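Local atomic coordinates of SWD1-like protein (Myceliophthora thermophila, PDB entry 6E29), a protein that probably serves as a WD-repeat scaffold subunit of the COMPASS histone H3 methyltransferase complex, this chain being its beta-propeller domain. Residues I70-L82 and P110-H122. Residues are numbered along the deposited sequence; the frame is centred on the assembly and turned at random.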
loop_
_atom_site.group_PDB
_atom_site.type_symbol
_atom_site.label_atom_id
_atom_site.label_comp_id
_atom_site.label_asym_id
_atom_site.label_seq_id
_atom_site.Cartn_x
_atom_site.Cartn_y
_atom_site.Cartn_z
ATOM N N ILE B 70 -0.153 11.197 8.106
ATOM C CA ILE B 70 -0.869 10.013 7.676
ATOM C C ILE B 70 0.003 9.245 6.688
ATOM O O ILE B 70 0.602 9.820 5.766
ATOM C CB ILE B 70 -2.221 10.378 7.051
ATOM C CG1 ILE B 70 -3.027 11.234 8.046
ATOM C CG2 ILE B 70 -2.940 9.097 6.612
ATOM C CD1 ILE B 70 -3.370 10.423 9.330
ATOM N N THR B 71 0.077 7.933 6.876
ATOM C CA THR B 71 0.844 7.058 6.009
ATOM C C THR B 71 0.010 6.112 5.160
ATOM O O THR B 71 0.519 5.640 4.140
ATOM C CB THR B 71 1.812 6.206 6.839
ATOM O OG1 THR B 71 1.066 5.584 7.889
ATOM C CG2 THR B 71 2.920 7.100 7.475
ATOM N N SER B 72 -1.244 5.816 5.527
ATOM C CA SER B 72 -2.072 4.982 4.661
ATOM C C SER B 72 -3.543 5.166 4.967
ATOM O O SER B 72 -3.934 5.661 6.038
ATOM C CB SER B 72 -1.720 3.484 4.754
ATOM O OG SER B 72 -2.177 2.921 5.983
ATOM N N LEU B 73 -4.338 4.825 3.955
ATOM C CA LEU B 73 -5.792 4.895 3.998
ATOM C C LEU B 73 -6.338 3.686 3.287
ATOM O O LEU B 73 -5.878 3.365 2.195
ATOM C CB LEU B 73 -6.338 6.137 3.258
ATOM C CG LEU B 73 -5.847 7.463 3.771
ATOM C CD1 LEU B 73 -6.002 8.537 2.642
ATOM C CD2 LEU B 73 -6.657 7.877 5.038
ATOM N N SER B 74 -7.356 3.067 3.876
ATOM C CA SER B 74 -7.929 1.833 3.370
ATOM C C SER B 74 -9.423 1.851 3.630
ATOM O O SER B 74 -9.845 1.996 4.783
ATOM C CB SER B 74 -7.267 0.637 4.089
ATOM O OG SER B 74 -7.883 -0.589 3.768
ATOM N N TRP B 75 -10.206 1.682 2.577
ATOM C CA TRP B 75 -11.653 1.790 2.663
ATOM C C TRP B 75 -12.276 0.416 2.805
ATOM O O TRP B 75 -11.776 -0.554 2.248
ATOM C CB TRP B 75 -12.241 2.423 1.416
ATOM C CG TRP B 75 -12.000 3.891 1.188
ATOM C CD1 TRP B 75 -10.868 4.486 0.615
ATOM C CD2 TRP B 75 -12.935 4.953 1.422
ATOM N NE1 TRP B 75 -11.072 5.847 0.505
ATOM C CE2 TRP B 75 -12.324 6.158 0.994
ATOM C CE3 TRP B 75 -14.224 5.008 1.984
ATOM C CZ2 TRP B 75 -12.960 7.404 1.105
ATOM C CZ3 TRP B 75 -14.868 6.255 2.070
ATOM C CH2 TRP B 75 -14.232 7.432 1.645
ATOM N N SER B 76 -13.407 0.360 3.501
ATOM C CA SER B 76 -14.158 -0.885 3.604
ATOM C C SER B 76 -14.862 -1.157 2.277
ATOM O O SER B 76 -15.050 -0.254 1.460
ATOM C CB SER B 76 -15.193 -0.817 4.736
ATOM O OG SER B 76 -16.232 0.117 4.434
ATOM N N ARG B 77 -15.286 -2.415 2.080
ATOM C CA ARG B 77 -15.936 -2.787 0.819
ATOM C C ARG B 77 -17.150 -1.908 0.553
ATOM O O ARG B 77 -17.433 -1.539 -0.596
ATOM C CB ARG B 77 -16.338 -4.266 0.859
ATOM C CG ARG B 77 -16.954 -4.841 -0.451
ATOM C CD ARG B 77 -16.388 -4.174 -1.725
ATOM N NE ARG B 77 -16.395 -5.001 -2.940
ATOM C CZ ARG B 77 -16.697 -4.530 -4.153
ATOM N NH1 ARG B 77 -17.033 -3.253 -4.301
ATOM N NH2 ARG B 77 -16.672 -5.328 -5.221
ATOM N N CYS B 78 -17.828 -1.502 1.618
ATOM C CA CYS B 78 -19.117 -0.840 1.562
ATOM C C CYS B 78 -18.992 0.676 1.508
ATOM O O CYS B 78 -20.008 1.369 1.361
ATOM C CB CYS B 78 -19.965 -1.263 2.791
ATOM S SG CYS B 78 -19.136 -1.003 4.391
ATOM N N GLY B 79 -17.781 1.212 1.635
ATOM C CA GLY B 79 -17.587 2.645 1.726
ATOM C C GLY B 79 -17.962 3.280 3.056
ATOM O O GLY B 79 -17.770 4.504 3.216
ATOM N N ARG B 80 -18.447 2.504 4.030
ATOM C CA ARG B 80 -18.885 3.122 5.271
ATOM C C ARG B 80 -17.736 3.389 6.240
ATOM O O ARG B 80 -17.823 4.341 7.040
ATOM C CB ARG B 80 -19.948 2.274 5.932
ATOM C CG ARG B 80 -20.417 2.897 7.166
ATOM C CD ARG B 80 -21.473 2.051 7.825
ATOM N NE ARG B 80 -21.872 2.629 9.086
ATOM C CZ ARG B 80 -22.850 2.128 9.838
ATOM N NH1 ARG B 80 -23.490 1.033 9.430
ATOM N NH2 ARG B 80 -23.177 2.715 10.987
ATOM N N TYR B 81 -16.640 2.623 6.149
ATOM C CA TYR B 81 -15.548 2.659 7.108
ATOM C C TYR B 81 -14.228 2.968 6.408
ATOM O O TYR B 81 -14.035 2.627 5.248
ATOM C CB TYR B 81 -15.416 1.306 7.864
ATOM C CG TYR B 81 -16.717 0.948 8.599
ATOM C CD1 TYR B 81 -16.999 1.511 9.823
ATOM C CD2 TYR B 81 -17.630 0.043 8.051
ATOM C CE1 TYR B 81 -18.189 1.195 10.508
ATOM C CE2 TYR B 81 -18.836 -0.285 8.728
ATOM C CZ TYR B 81 -19.090 0.292 9.952
ATOM O OH TYR B 81 -20.248 -0.003 10.629
ATOM N N LEU B 82 -13.352 3.681 7.111
ATOM C CA LEU B 82 -12.060 4.083 6.557
ATOM C C LEU B 82 -11.011 3.880 7.623
ATOM O O LEU B 82 -11.136 4.399 8.735
ATOM C CB LEU B 82 -12.072 5.549 6.093
ATOM C CG LEU B 82 -10.754 6.154 5.561
ATOM C CD1 LEU B 82 -10.340 5.435 4.327
ATOM C CD2 LEU B 82 -10.976 7.644 5.294
ATOM N N PRO B 110 6.082 3.721 14.316
ATOM C CA PRO B 110 5.369 4.263 13.149
ATOM C C PRO B 110 4.785 3.154 12.283
ATOM O O PRO B 110 5.370 2.076 12.126
ATOM C CB PRO B 110 6.460 5.029 12.383
ATOM C CG PRO B 110 7.494 5.381 13.460
ATOM C CD PRO B 110 7.465 4.232 14.436
ATOM N N VAL B 111 3.644 3.444 11.667
ATOM C CA VAL B 111 2.949 2.471 10.832
ATOM C C VAL B 111 3.316 2.762 9.381
ATOM O O VAL B 111 3.044 3.859 8.880
ATOM C CB VAL B 111 1.425 2.513 11.066
ATOM C CG1 VAL B 111 0.711 1.362 10.337
ATOM C CG2 VAL B 111 1.069 2.488 12.603
ATOM N N TYR B 112 4.006 1.818 8.721
ATOM C CA TYR B 112 4.219 1.952 7.275
ATOM C C TYR B 112 2.878 1.995 6.530
ATOM O O TYR B 112 2.701 2.734 5.563
ATOM C CB TYR B 112 5.026 0.769 6.746
ATOM C CG TYR B 112 6.519 0.726 7.019
ATOM C CD1 TYR B 112 7.375 1.740 6.558
ATOM C CD2 TYR B 112 7.087 -0.413 7.628
ATOM C CE1 TYR B 112 8.745 1.651 6.744
ATOM C CE2 TYR B 112 8.448 -0.501 7.833
ATOM C CZ TYR B 112 9.271 0.521 7.370
ATOM O OH TYR B 112 10.620 0.452 7.572
ATOM N N GLY B 113 1.940 1.153 6.934
ATOM C CA GLY B 113 0.643 1.129 6.313
ATOM C C GLY B 113 -0.209 0.050 6.940
ATOM O O GLY B 113 0.282 -0.941 7.517
ATOM N N ALA B 114 -1.510 0.257 6.897
ATOM C CA ALA B 114 -2.459 -0.722 7.429
ATOM C C ALA B 114 -3.580 -0.942 6.417
ATOM O O ALA B 114 -4.065 0.013 5.800
ATOM C CB ALA B 114 -3.049 -0.285 8.801
ATOM N N GLU B 115 -3.966 -2.212 6.224
ATOM C CA GLU B 115 -4.949 -2.584 5.211
ATOM C C GLU B 115 -6.101 -3.315 5.863
ATOM O O GLU B 115 -5.880 -4.200 6.697
ATOM C CB GLU B 115 -4.379 -3.495 4.143
ATOM C CG GLU B 115 -3.491 -2.767 3.146
ATOM C CD GLU B 115 -4.312 -2.060 2.087
ATOM O OE1 GLU B 115 -5.065 -2.756 1.380
ATOM O OE2 GLU B 115 -4.231 -0.809 1.985
ATOM N N LEU B 116 -7.318 -2.979 5.454
ATOM C CA LEU B 116 -8.502 -3.697 5.961
ATOM C C LEU B 116 -8.681 -5.038 5.254
ATOM O O LEU B 116 -8.381 -5.196 4.068
ATOM C CB LEU B 116 -9.761 -2.849 5.769
ATOM C CG LEU B 116 -10.082 -1.810 6.829
ATOM C CD1 LEU B 116 -11.363 -1.016 6.388
ATOM C CD2 LEU B 116 -10.302 -2.448 8.213
ATOM N N HIS B 117 -9.129 -6.038 6.012
ATOM C CA HIS B 117 -9.506 -7.303 5.393
ATOM C C HIS B 117 -10.557 -7.022 4.316
ATOM O O HIS B 117 -11.517 -6.288 4.586
ATOM C CB HIS B 117 -10.062 -8.258 6.458
ATOM C CG HIS B 117 -10.286 -9.653 5.967
ATOM N ND1 HIS B 117 -11.317 -9.974 5.103
ATOM C CD2 HIS B 117 -9.654 -10.817 6.257
ATOM C CE1 HIS B 117 -11.293 -11.275 4.865
ATOM N NE2 HIS B 117 -10.294 -11.812 5.553
ATOM N N PRO B 118 -10.418 -7.566 3.099
ATOM C CA PRO B 118 -11.308 -7.141 1.999
ATOM C C PRO B 118 -12.766 -7.489 2.191
ATOM O O PRO B 118 -13.607 -6.980 1.435
ATOM C CB PRO B 118 -10.747 -7.879 0.786
ATOM C CG PRO B 118 -9.338 -8.269 1.198
ATOM C CD PRO B 118 -9.387 -8.523 2.638
ATOM N N TRP B 119 -13.103 -8.366 3.137
ATOM C CA TRP B 119 -14.502 -8.708 3.368
ATOM C C TRP B 119 -14.960 -8.436 4.790
ATOM O O TRP B 119 -16.052 -8.865 5.159
ATOM C CB TRP B 119 -14.764 -10.178 3.045
ATOM C CG TRP B 119 -14.523 -10.597 1.617
ATOM C CD1 TRP B 119 -13.309 -10.837 1.016
ATOM C CD2 TRP B 119 -15.520 -10.895 0.635
ATOM N NE1 TRP B 119 -13.496 -11.260 -0.277
ATOM C CE2 TRP B 119 -14.841 -11.285 -0.545
ATOM C CE3 TRP B 119 -16.923 -10.842 0.626
ATOM C CZ2 TRP B 119 -15.518 -11.651 -1.718
ATOM C CZ3 TRP B 119 -17.601 -11.215 -0.543
ATOM C CH2 TRP B 119 -16.891 -11.606 -1.702
ATOM N N ASN B 120 -14.162 -7.768 5.616
ATOM C CA ASN B 120 -14.472 -7.722 7.043
ATOM C C ASN B 120 -13.775 -6.491 7.607
ATOM O O ASN B 120 -12.566 -6.543 7.850
ATOM C CB ASN B 120 -14.004 -9.035 7.719
ATOM C CG ASN B 120 -13.860 -8.939 9.235
ATOM O OD1 ASN B 120 -14.453 -8.083 9.882
ATOM N ND2 ASN B 120 -13.060 -9.852 9.812
ATOM N N HIS B 121 -14.523 -5.396 7.829
ATOM C CA HIS B 121 -13.839 -4.204 8.325
ATOM C C HIS B 121 -13.362 -4.336 9.772
ATOM O O HIS B 121 -12.717 -3.413 10.274
ATOM C CB HIS B 121 -14.723 -2.964 8.176
ATOM C CG HIS B 121 -16.035 -3.079 8.874
ATOM N ND1 HIS B 121 -17.157 -3.582 8.258
ATOM C CD2 HIS B 121 -16.407 -2.765 10.137
ATOM C CE1 HIS B 121 -18.168 -3.570 9.111
ATOM N NE2 HIS B 121 -17.739 -3.080 10.259
ATOM N N HIS B 122 -13.584 -5.477 10.428
ATOM C CA HIS B 122 -13.150 -5.720 11.800
ATOM C C HIS B 122 -11.808 -6.450 11.903
ATOM O O HIS B 122 -11.477 -6.948 12.991
ATOM C CB HIS B 122 -14.212 -6.522 12.558
ATOM C CG HIS B 122 -15.477 -5.760 12.809
ATOM N ND1 HIS B 122 -16.681 -6.120 12.244
ATOM C CD2 HIS B 122 -15.717 -4.635 13.529
ATOM C CE1 HIS B 122 -17.615 -5.266 12.631
ATOM N NE2 HIS B 122 -17.057 -4.358 13.412
HETATM O O HOH W 1 1.149 2.614 3.223
HETATM O O HOH W 2 -4.781 2.522 6.678
HETATM O O HOH W 3 -7.813 -1.654 1.105
#
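Strands 70-75 and 113-117 run nearly parallel, 7° between their directions and axes 5.8 Å apart at closest, with S72 beside G113 and S74 beside E115; hydroxyls of the first strand reach the backbone of the second. S72 OG accepts from A114 N at 2.9 Å, almost straight, and S74 OG takes L116 N in the same way. A serine suits both places, being short enough to fit between two close strands and still able to accept an amide proton. At S74 a chi1 of 173° swings OG away from its own N and onto L116 N. Next to S72, G113 brings its CA to 3.4 Å from OG, an approach helped by its lack of a side chain. T71 OG1 donates to V111 O at 2.8 Å, tilted out of the carbonyl plane; a threonine can give this proton while CG2 lies beside the same oxygen. Waters bridge T71 O to Y112 O, S72 OG to A114 O and S74 OG to E115 OE1. L116, whose branched apolar chain fits between the blades, lays CD1 along the backbone at S74 O (3.7 Å) and S76 N and meets L83. Just past the turns S76-G79 and H117-N120, the flat imidazole of H121 stacks face to face, offset, on the Y81 ring, planes 18° apart and H121 NE2 3.4 Å from Y81 CE2, while R80 CG lies over the opposite face of Y81, toward its rim. Were H121 cut back to an alanine, CB could still meet S76, but the Y81 ring would probably lose its stacking partner, opening a gap over that face. Here the innermost strands of two successive four-stranded antiparallel blades face each other, 70-75 opening one and 111-117 the next, the blade-to-blade packing of a seven-bladed WD40 beta-propeller.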